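Local coordinates for aspartate semialdehyde dehydrogenase (Francisella tularensis subsp. tularensis, PDB 4WOJ), which probably catalyses the NADPH-dependent reductive dephosphorylation of L-aspartyl-4-phosphate to L-aspartate semialdehyde, a step toward lysine, methionine and threonine, at residues B[338-341]-B[342-345]; B[288-291]-B[292-295]; B[151-155]-B[156-160]; B[222-226]-B[227-231]. All coordinates share one frame; numbering follows the deposited sequence.

Overall arrangement
From the N terminus, contact 3 comes first: residues 151-160 end helix 151-154 and lead into strand 159-167. Contact 4 (222-231) follows, a turn in the long loop between helices 198-209 and 242-255. Contact 2 (288-295) then starts helix 290-298, just after strand 275-284, and contact 1 (338-345) closes the loop between strands 329-336 and 343-351. The four lie in series, none nested in or crossing another. Contacts 1, 2 and 3 nevertheless touch in space, gathering a helix end, a helix start and a strand connection beside the mixed sheet. Contact 4 stands apart, about 31 Å from contact 1 between centres, yet both meet the second subunit.

Contact 1: residues B[338-341]-B[342-345]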
loop_
_atom_site.group_PDB
_atom_site.type_symbol
_atom_site.label_atom_id
_atom_site.label_comp_id
_atom_site.label_asym_id
_atom_site.label_seq_id
_atom_site.Cartn_x
_atom_site.Cartn_y
_atom_site.Cartn_z
ATOM N N LEU B 338 1.710 16.947 11.120
ATOM C CA LEU B 338 1.200 17.217 12.429
ATOM C C LEU B 338 2.016 16.572 13.538
ATOM O O LEU B 338 1.807 16.833 14.699
ATOM C CB LEU B 338 -0.206 16.646 12.520
ATOM C CG LEU B 338 -1.229 17.329 11.637
ATOM C CD1 LEU B 338 -2.573 16.569 11.699
ATOM C CD2 LEU B 338 -1.385 18.791 12.027
ATOM N N LEU B 339 2.892 15.662 13.171
ATOM C CA LEU B 339 3.611 14.865 14.143
ATOM C C LEU B 339 4.669 15.678 14.822
ATOM O O LEU B 339 4.875 15.546 16.010
ATOM C CB LEU B 339 4.286 13.676 13.452
ATOM C CG LEU B 339 3.366 12.742 12.704
ATOM C CD1 LEU B 339 4.164 11.607 12.028
ATOM C CD2 LEU B 339 2.303 12.230 13.647
ATOM N N ALA B 340 5.371 16.483 14.039
ATOM C CA ALA B 340 6.442 17.320 14.547
ATOM C C ALA B 340 6.750 18.412 13.543
ATOM O O ALA B 340 6.570 18.238 12.352
ATOM C CB ALA B 340 7.672 16.488 14.812
ATOM N N ASP B 341 7.209 19.556 14.041
ATOM C CA ASP B 341 7.573 20.689 13.171
ATOM C C ASP B 341 8.685 20.353 12.166
ATOM O O ASP B 341 8.838 21.058 11.188
ATOM C CB ASP B 341 7.950 21.928 14.004
ATOM C CG ASP B 341 9.013 21.631 15.067
ATOM O OD1 ASP B 341 9.035 20.494 15.600
ATOM O OD2 ASP B 341 9.818 22.543 15.390
ATOM N N ASP B 342 9.461 19.297 12.427
ATOM C CA ASP B 342 10.548 18.882 11.533
ATOM C C ASP B 342 10.254 17.650 10.633
ATOM O O ASP B 342 11.123 17.162 9.942
ATOM C CB ASP B 342 11.849 18.682 12.320
ATOM C CG ASP B 342 11.697 17.772 13.526
ATOM O OD1 ASP B 342 10.656 17.107 13.630
ATOM O OD2 ASP B 342 12.645 17.713 14.376
ATOM N N ILE B 343 9.031 17.150 10.645
ATOM C CA ILE B 343 8.712 15.958 9.875
ATOM C C ILE B 343 7.908 16.366 8.679
ATOM O O ILE B 343 7.039 17.184 8.794
ATOM C CB ILE B 343 7.932 14.920 10.722
ATOM C CG1 ILE B 343 8.837 14.418 11.856
ATOM C CG2 ILE B 343 7.422 13.785 9.838
ATOM C CD1 ILE B 343 8.147 13.508 12.841
ATOM N N PHE B 344 8.234 15.838 7.520
ATOM C CA PHE B 344 7.325 15.975 6.345
ATOM C C PHE B 344 6.951 14.625 5.789
ATOM O O PHE B 344 7.588 13.628 6.073
ATOM C CB PHE B 344 7.900 16.869 5.241
ATOM C CG PHE B 344 8.889 16.188 4.339
ATOM C CD1 PHE B 344 10.234 16.159 4.665
ATOM C CD2 PHE B 344 8.498 15.697 3.093
ATOM C CE1 PHE B 344 11.161 15.572 3.832
ATOM C CE2 PHE B 344 9.417 15.095 2.267
ATOM C CZ PHE B 344 10.750 15.018 2.635
ATOM N N HIS B 345 5.866 14.618 5.033
ATOM C CA HIS B 345 5.390 13.422 4.311
ATOM C C HIS B 345 5.447 13.632 2.825
ATOM O O HIS B 345 5.284 14.755 2.347
ATOM C CB HIS B 345 3.933 13.154 4.647
ATOM C CG HIS B 345 3.648 13.115 6.116
ATOM N ND1 HIS B 345 3.841 11.988 6.887
ATOM C CD2 HIS B 345 3.173 14.065 6.957
ATOM C CE1 HIS B 345 3.491 12.240 8.131
ATOM N NE2 HIS B 345 3.069 13.488 8.195
#
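I343 lays the end of its side chain over A340 and L339, and this is the close-packed part of the turn. With CG1 placed anti to the carbonyl carbon (chi1 -65°) and the chain extended beyond it, I343 CD1 comes 3.6 Å from A340 CB and 3.9 Å from L339 CB. A340 CB is also met by D342 OD1, at 3.3 Å. On the backbone, I343 N donates to A340 O over 3.2 Å, a bond nearly straight at the hydrogen (170°). L339 also sends CD1 to the edge of the H345 ring, 4.0 Å from H345 CE1, the two side chains crossing at about a right angle. The imidazole is held at both nitrogens, ND1 by T281 and NE2 by S337, which should fix its rotation. W161 of the second subunit packs on L339.

The other side is looser and charged. D341 OD1 and D342 OD1 are 4.2 Å apart, two like charges whose mutual repulsion is probably eased by separate lysines: K287 forms a salt bridge with D341 and K283 one with D342. Reversing direction through the type I turn from A340 to I343, the chain joins the antiparallel neighbours 329-336 and 343-351 as a beta hairpin of the dimerisation domain.

Contact 2: residues B[288-291]-B[292-295]; sequences LTIE and EIKQ
T289 and I293 begin the helical backbone pattern: I293 N donates to T289 O over 3.2 Å, and the bonds from K294 N to I290 O and from Q295 N to E291 O follow. T289 itself is still outside the helix, at its N-cap, where the leading N-H groups lack carbonyls of a preceding turn.

Side chains supply what is missing. The E292 side chain, extended beyond CG, reaches back to T289, and its OE2 takes the N-H of T289 at 2.6 Å on the lone pair facing away from the other carboxylate oxygen. In return T289 OG1, set between its own backbone N and carbonyl carbon (chi1 60°), accepts weakly from E292 N at 3.4 Å. This reciprocal pair is a capping box; a further weak bond runs from T289 OG1 to E292 OE2.

Beneath the cap, L288 CB rests 3.8 Å from I293 CG1, while I290 and I293 bring their CD1 methyls within 4.0 Å of each other. Both isoleucines lean on I334 of strand 329-336, and I293 also packs on F344. On the outer side E291 and K294 run side by side, pointing the same way. E291 OE1 meets K294 CE at 3.4 Å, but stays 4.6 Å from K294 NZ, beyond salt-bridge range.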
loop_
_atom_site.group_PDB
_atom_site.type_symbol
_atom_site.label_atom_id
_atom_site.label_comp_id
_atom_site.label_asym_id
_atom_site.label_seq_id
_atom_site.Cartn_x
_atom_site.Cartn_y
_atom_site.Cartn_z
ATOM N N LEU B 288 12.354 23.181 8.032
ATOM C CA LEU B 288 12.381 23.758 6.715
ATOM C C LEU B 288 10.954 24.016 6.281
ATOM O O LEU B 288 10.075 23.227 6.553
ATOM C CB LEU B 288 12.982 22.766 5.740
ATOM C CG LEU B 288 14.471 22.516 5.758
ATOM C CD1 LEU B 288 14.821 21.608 4.599
ATOM C CD2 LEU B 288 15.234 23.808 5.620
ATOM N N THR B 289 10.712 25.114 5.606
ATOM C CA THR B 289 9.387 25.326 5.075
ATOM C C THR B 289 9.084 24.267 3.992
ATOM O O THR B 289 9.962 23.572 3.494
ATOM C CB THR B 289 9.231 26.728 4.498
ATOM O OG1 THR B 289 10.179 26.904 3.442
ATOM C CG2 THR B 289 9.475 27.749 5.571
ATOM N N ILE B 290 7.832 24.127 3.656
ATOM C CA ILE B 290 7.471 23.088 2.734
ATOM C C ILE B 290 7.963 23.435 1.338
ATOM O O ILE B 290 8.351 22.571 0.626
ATOM C CB ILE B 290 5.978 22.797 2.766
ATOM C CG1 ILE B 290 5.716 21.430 2.174
ATOM C CG2 ILE B 290 5.209 23.902 2.035
ATOM C CD1 ILE B 290 6.387 20.286 2.913
ATOM N N GLU B 291 8.075 24.720 1.022
ATOM C CA GLU B 291 8.674 25.178 -0.248
ATOM C C GLU B 291 10.166 24.935 -0.368
ATOM O O GLU B 291 10.689 24.716 -1.458
ATOM C CB GLU B 291 8.343 26.656 -0.512
ATOM C CG GLU B 291 6.856 26.823 -0.896
ATOM C CD GLU B 291 6.526 26.263 -2.302
ATOM O OE1 GLU B 291 7.446 25.778 -3.029
ATOM O OE2 GLU B 291 5.331 26.311 -2.702
ATOM N N GLU B 292 10.870 24.991 0.740
ATOM C CA GLU B 292 12.290 24.731 0.716
ATOM C C GLU B 292 12.510 23.239 0.459
ATOM O O GLU B 292 13.416 22.851 -0.248
ATOM C CB GLU B 292 12.931 25.110 2.039
ATOM C CG GLU B 292 12.863 26.585 2.377
ATOM C CD GLU B 292 13.422 26.865 3.794
ATOM O OE1 GLU B 292 14.532 27.412 3.937
ATOM O OE2 GLU B 292 12.770 26.484 4.777
ATOM N N ILE B 293 11.660 22.416 1.061
ATOM C CA ILE B 293 11.715 20.965 0.934
ATOM C C ILE B 293 11.472 20.563 -0.547
ATOM O O ILE B 293 12.239 19.770 -1.105
ATOM C CB ILE B 293 10.703 20.314 1.918
ATOM C CG1 ILE B 293 11.211 20.435 3.348
ATOM C CG2 ILE B 293 10.434 18.854 1.600
ATOM C CD1 ILE B 293 10.140 20.266 4.406
ATOM N N LYS B 294 10.450 21.130 -1.186
ATOM C CA LYS B 294 10.163 20.808 -2.606
ATOM C C LYS B 294 11.343 21.236 -3.442
ATOM O O LYS B 294 11.822 20.492 -4.275
ATOM C CB LYS B 294 8.916 21.519 -3.127
ATOM C CG LYS B 294 7.608 21.192 -2.377
ATOM C CD LYS B 294 6.489 22.240 -2.448
ATOM C CE LYS B 294 6.153 22.744 -3.872
ATOM N NZ LYS B 294 6.394 21.763 -4.965
ATOM N N GLN B 295 11.851 22.431 -3.159
ATOM C CA GLN B 295 12.959 22.966 -3.937
ATOM C C GLN B 295 14.116 21.968 -3.936
ATOM O O GLN B 295 14.515 21.462 -4.987
ATOM C CB GLN B 295 13.382 24.348 -3.417
ATOM C CG GLN B 295 14.508 24.980 -4.221
ATOM C CD GLN B 295 14.103 25.275 -5.675
ATOM O OE1 GLN B 295 12.909 25.381 -6.007
ATOM N NE2 GLN B 295 15.101 25.414 -6.548
#

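Contact 3: residues B[151-155]-B[156-160]; sequences AGLLK and EDLVE
Positive backbone torsions at D157 (phi 45°, psi 44°) swing the chain back against L153 and L154, so that two successive N-H groups face the carbonyls of L153 and L154. L158 N reaches L153 O at 3.0 Å, and D157 N meets L154 O at 2.8 Å. Together they make a Schellman motif, with D157 as the C-prime residue and a type I turn from L154 to D157 inside it.

Apolar contacts back up the turn. V159 CG2, anti to its carbonyl carbon, touches both L153 CB, at 3.8 Å, and L154 CD2, at 3.9 Å. The L153 and L158 side chains approach each other only distantly, L153 CD2 lying 4.5 Å from L158 CD1. Both pack against K296 of helix 290-298, and V159 continues onto V282 of strand 275-284.

Charged ends point to partners beyond the turn, D157 into a salt bridge with R285 and K155 to the carbonyl of G300. The L153 and L154 carbonyls each receive a backbone N-H, and the negative charge of D157, which a helix C-terminus would be expected to disfavour, is probably balanced by that arginine.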
loop_
_atom_site.group_PDB
_atom_site.type_symbol
_atom_site.label_atom_id
_atom_site.label_comp_id
_atom_site.label_asym_id
_atom_site.label_seq_id
_atom_site.Cartn_x
_atom_site.Cartn_y
_atom_site.Cartn_z
ATOM N N ALA B 151 16.970 12.481 -2.790
ATOM C CA ALA B 151 18.391 12.701 -2.959
ATOM C C ALA B 151 18.838 14.111 -2.556
ATOM O O ALA B 151 19.917 14.287 -2.022
ATOM C CB ALA B 151 18.799 12.413 -4.396
ATOM N N GLY B 152 17.997 15.095 -2.860
ATOM C CA GLY B 152 18.337 16.494 -2.703
ATOM C C GLY B 152 18.374 16.901 -1.248
ATOM O O GLY B 152 18.989 17.876 -0.915
ATOM N N LEU B 153 17.689 16.154 -0.403
ATOM C CA LEU B 153 17.810 16.281 1.045
ATOM C C LEU B 153 19.013 15.473 1.601
ATOM O O LEU B 153 19.702 15.914 2.535
ATOM C CB LEU B 153 16.491 15.864 1.697
ATOM C CG LEU B 153 15.271 16.722 1.316
ATOM C CD1 LEU B 153 13.975 16.052 1.717
ATOM C CD2 LEU B 153 15.323 18.087 1.969
ATOM N N LEU B 154 19.300 14.321 1.003
ATOM C CA LEU B 154 20.363 13.456 1.528
ATOM C C LEU B 154 21.743 14.043 1.268
ATOM O O LEU B 154 22.614 14.017 2.136
ATOM C CB LEU B 154 20.285 12.072 0.941
ATOM C CG LEU B 154 18.966 11.358 1.212
ATOM C CD1 LEU B 154 18.704 10.303 0.155
ATOM C CD2 LEU B 154 18.962 10.744 2.592
ATOM N N LYS B 155 21.922 14.614 0.087
ATOM C CA LYS B 155 23.172 15.270 -0.275
ATOM C C LYS B 155 23.519 16.379 0.718
ATOM O O LYS B 155 24.661 16.566 1.058
ATOM C CB LYS B 155 23.051 15.898 -1.651
ATOM C CG LYS B 155 22.952 14.926 -2.808
ATOM C CD LYS B 155 22.532 15.697 -4.060
ATOM C CE LYS B 155 22.731 14.882 -5.326
ATOM N NZ LYS B 155 22.787 15.785 -6.516
ATOM N N GLU B 156 22.530 17.141 1.143
ATOM C CA GLU B 156 22.772 18.179 2.146
ATOM C C GLU B 156 22.800 17.642 3.570
ATOM O O GLU B 156 22.782 18.409 4.498
ATOM C CB GLU B 156 21.725 19.259 2.040
ATOM C CG GLU B 156 21.713 19.898 0.663
ATOM C CD GLU B 156 21.122 21.263 0.695
ATOM O OE1 GLU B 156 21.097 21.898 1.783
ATOM O OE2 GLU B 156 20.691 21.678 -0.374
ATOM N N ASP B 157 22.857 16.328 3.729
ATOM C CA ASP B 157 22.786 15.696 5.026
ATOM C C ASP B 157 21.688 16.286 5.905
ATOM O O ASP B 157 21.905 16.527 7.105
ATOM C CB ASP B 157 24.131 15.787 5.745
ATOM C CG ASP B 157 24.249 14.781 6.869
ATOM O OD1 ASP B 157 23.550 13.726 6.827
ATOM O OD2 ASP B 157 25.044 15.040 7.805
ATOM N N LEU B 158 20.507 16.507 5.323
ATOM C CA LEU B 158 19.380 17.095 6.071
ATOM C C LEU B 158 18.418 16.087 6.709
ATOM O O LEU B 158 17.563 16.458 7.502
ATOM C CB LEU B 158 18.625 18.080 5.176
ATOM C CG LEU B 158 19.414 19.372 4.894
ATOM C CD1 LEU B 158 18.672 20.267 3.943
ATOM C CD2 LEU B 158 19.707 20.158 6.171
ATOM N N VAL B 159 18.602 14.802 6.424
ATOM C CA VAL B 159 17.643 13.792 6.867
ATOM C C VAL B 159 18.178 13.095 8.110
ATOM O O VAL B 159 19.270 12.511 8.058
ATOM C CB VAL B 159 17.423 12.737 5.766
ATOM C CG1 VAL B 159 16.552 11.607 6.270
ATOM C CG2 VAL B 159 16.845 13.383 4.526
ATOM N N GLU B 160 17.375 13.133 9.184
ATOM C CA GLU B 160 17.688 12.514 10.486
ATOM C C GLU B 160 17.230 11.056 10.500
ATOM O O GLU B 160 17.978 10.196 10.927
ATOM C CB GLU B 160 17.008 13.266 11.641
ATOM C CG GLU B 160 17.579 12.925 13.023
ATOM C CD GLU B 160 17.057 13.819 14.144
ATOM O OE1 GLU B 160 17.177 15.063 14.073
ATOM O OE2 GLU B 160 16.522 13.281 15.128
HETATM O O HOH W 1 22.234 12.462 3.953
#

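Contact 4: residues B[222-226]-B[227-231]; sequences QTLAY and NLLPW
N227 OD1 is gripped by two N-H groups, weakly by that of L228 at 3.0 Å and also by the backbone N of Q321 of the second subunit, while ND2 of the same amide reaches across the turn to T223 O at 2.8 Å. The ND2 bond is nearly straight (166° at the hydrogen), with the carbonyl oxygen in the plane of the amide and the donor sitting almost on the extension of the T223 C=O. What puts it there is a first torsion that sends CG roughly anti to the backbone N (chi1 -154°), folding the amide back across the turn. With partners on both its nitrogen and its oxygen, this buried amide should have little freedom to flip.

The backbone adds its own closure. N227 N reaches L224 O at 2.9 Å, though the bond is bent and weak, and Y226 adopts the positive phi (50°) expected at the third position of a type II turn. L224 N is taken by the side chain of Q184 on helix 175-191.

The remaining contacts are apolar. The L224 and L229 side chains cross obliquely, L224 CD1 4.1 Å from L229 CG, and L229 CD2 stands 4.2 Å from Q222 CB. Across the subunit interface, P320 of the second subunit packs on N227, and R333 of that subunit binds the carbonyl of P230. The L224 side chain lies about 10 Å from that of H276, the predicted proton acceptor. A type II beta turn braced by an asparagine side chain is thus built into a buried loop of the dimer interface.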
loop_
_atom_site.group_PDB
_atom_site.type_symbol
_atom_site.label_atom_id
_atom_site.label_comp_id
_atom_site.label_asym_id
_atom_site.label_seq_id
_atom_site.Cartn_x
_atom_site.Cartn_y
_atom_site.Cartn_z
ATOM N N GLN B 222 0.479 -17.019 -1.162
ATOM C CA GLN B 222 -0.977 -16.820 -1.128
ATOM C C GLN B 222 -1.376 -16.057 -2.360
ATOM O O GLN B 222 -0.551 -15.514 -3.057
ATOM C CB GLN B 222 -1.412 -16.050 0.111
ATOM C CG GLN B 222 -0.917 -16.634 1.439
ATOM C CD GLN B 222 -1.716 -17.847 1.929
ATOM O OE1 GLN B 222 -2.745 -18.236 1.354
ATOM N NE2 GLN B 222 -1.234 -18.448 3.003
ATOM N N THR B 223 -2.656 -16.023 -2.640
ATOM C CA THR B 223 -3.116 -15.235 -3.749
ATOM C C THR B 223 -2.835 -13.735 -3.513
ATOM O O THR B 223 -3.228 -13.176 -2.492
ATOM C CB THR B 223 -4.613 -15.463 -3.979
ATOM O OG1 THR B 223 -4.840 -16.840 -4.309
ATOM C CG2 THR B 223 -5.088 -14.591 -5.100
ATOM N N LEU B 224 -2.167 -13.093 -4.471
ATOM C CA LEU B 224 -1.876 -11.652 -4.409
ATOM C C LEU B 224 -3.001 -10.810 -5.020
ATOM O O LEU B 224 -3.234 -9.671 -4.611
ATOM C CB LEU B 224 -0.534 -11.367 -5.101
ATOM C CG LEU B 224 -0.021 -9.928 -5.205
ATOM C CD1 LEU B 224 -0.004 -9.264 -3.844
ATOM C CD2 LEU B 224 1.366 -9.876 -5.837
ATOM N N ALA B 225 -3.729 -11.373 -5.973
ATOM C CA ALA B 225 -4.823 -10.619 -6.615
ATOM C C ALA B 225 -5.921 -10.265 -5.600
ATOM O O ALA B 225 -6.323 -11.111 -4.807
ATOM C CB ALA B 225 -5.427 -11.400 -7.785
ATOM N N TYR B 226 -6.411 -9.028 -5.676
ATOM C CA TYR B 226 -7.341 -8.460 -4.689
ATOM C C TYR B 226 -6.820 -8.666 -3.282
ATOM O O TYR B 226 -7.582 -8.893 -2.338
ATOM C CB TYR B 226 -8.738 -9.056 -4.821
ATOM C CG TYR B 226 -9.348 -8.863 -6.204
ATOM C CD1 TYR B 226 -9.718 -7.603 -6.664
ATOM C CD2 TYR B 226 -9.559 -9.951 -7.040
ATOM C CE1 TYR B 226 -10.260 -7.436 -7.932
ATOM C CE2 TYR B 226 -10.116 -9.799 -8.289
ATOM C CZ TYR B 226 -10.461 -8.546 -8.741
ATOM O OH TYR B 226 -11.018 -8.431 -10.000
ATOM N N ASN B 227 -5.507 -8.580 -3.136
ATOM C CA ASN B 227 -4.928 -8.827 -1.864
ATOM C C ASN B 227 -3.681 -8.003 -1.646
ATOM O O ASN B 227 -3.303 -7.207 -2.465
ATOM C CB ASN B 227 -4.642 -10.322 -1.763
ATOM C CG ASN B 227 -4.625 -10.803 -0.340
ATOM O OD1 ASN B 227 -5.079 -10.100 0.556
ATOM N ND2 ASN B 227 -4.073 -11.989 -0.114
ATOM N N LEU B 228 -3.074 -8.171 -0.498
ATOM C CA LEU B 228 -1.731 -7.617 -0.254
ATOM C C LEU B 228 -0.987 -8.491 0.769
ATOM O O LEU B 228 -1.606 -9.175 1.548
ATOM C CB LEU B 228 -1.784 -6.135 0.137
ATOM C CG LEU B 228 -2.574 -5.746 1.356
ATOM C CD1 LEU B 228 -1.843 -6.107 2.655
ATOM C CD2 LEU B 228 -2.820 -4.249 1.309
ATOM N N LEU B 229 0.333 -8.510 0.682
ATOM C CA LEU B 229 1.144 -9.418 1.485
ATOM C C LEU B 229 2.237 -8.663 2.271
ATOM O O LEU B 229 3.305 -8.292 1.706
ATOM C CB LEU B 229 1.760 -10.474 0.592
ATOM C CG LEU B 229 0.807 -11.214 -0.376
ATOM C CD1 LEU B 229 1.627 -12.100 -1.285
ATOM C CD2 LEU B 229 -0.256 -12.036 0.345
ATOM N N PRO B 230 1.967 -8.406 3.567
ATOM C CA PRO B 230 2.890 -7.617 4.344
ATOM C C PRO B 230 4.044 -8.417 4.916
ATOM O O PRO B 230 4.408 -8.233 6.084
ATOM C CB PRO B 230 1.997 -7.003 5.436
ATOM C CG PRO B 230 0.949 -8.033 5.653
ATOM C CD PRO B 230 0.728 -8.681 4.297
ATOM N N TRP B 231 4.612 -9.286 4.078
ATOM C CA TRP B 231 5.873 -9.976 4.353
ATOM C C TRP B 231 6.666 -10.216 3.081
ATOM O O TRP B 231 6.212 -10.923 2.193
ATOM C CB TRP B 231 5.644 -11.303 5.032
ATOM C CG TRP B 231 6.906 -11.875 5.615
ATOM C CD1 TRP B 231 7.912 -12.517 4.942
ATOM C CD2 TRP B 231 7.290 -11.870 6.987
ATOM N NE1 TRP B 231 8.886 -12.916 5.814
ATOM C CE2 TRP B 231 8.528 -12.533 7.081
ATOM C CE3 TRP B 231 6.686 -11.415 8.162
ATOM C CZ2 TRP B 231 9.191 -12.728 8.317
ATOM C CZ3 TRP B 231 7.364 -11.604 9.410
ATOM C CH2 TRP B 231 8.594 -12.248 9.461
#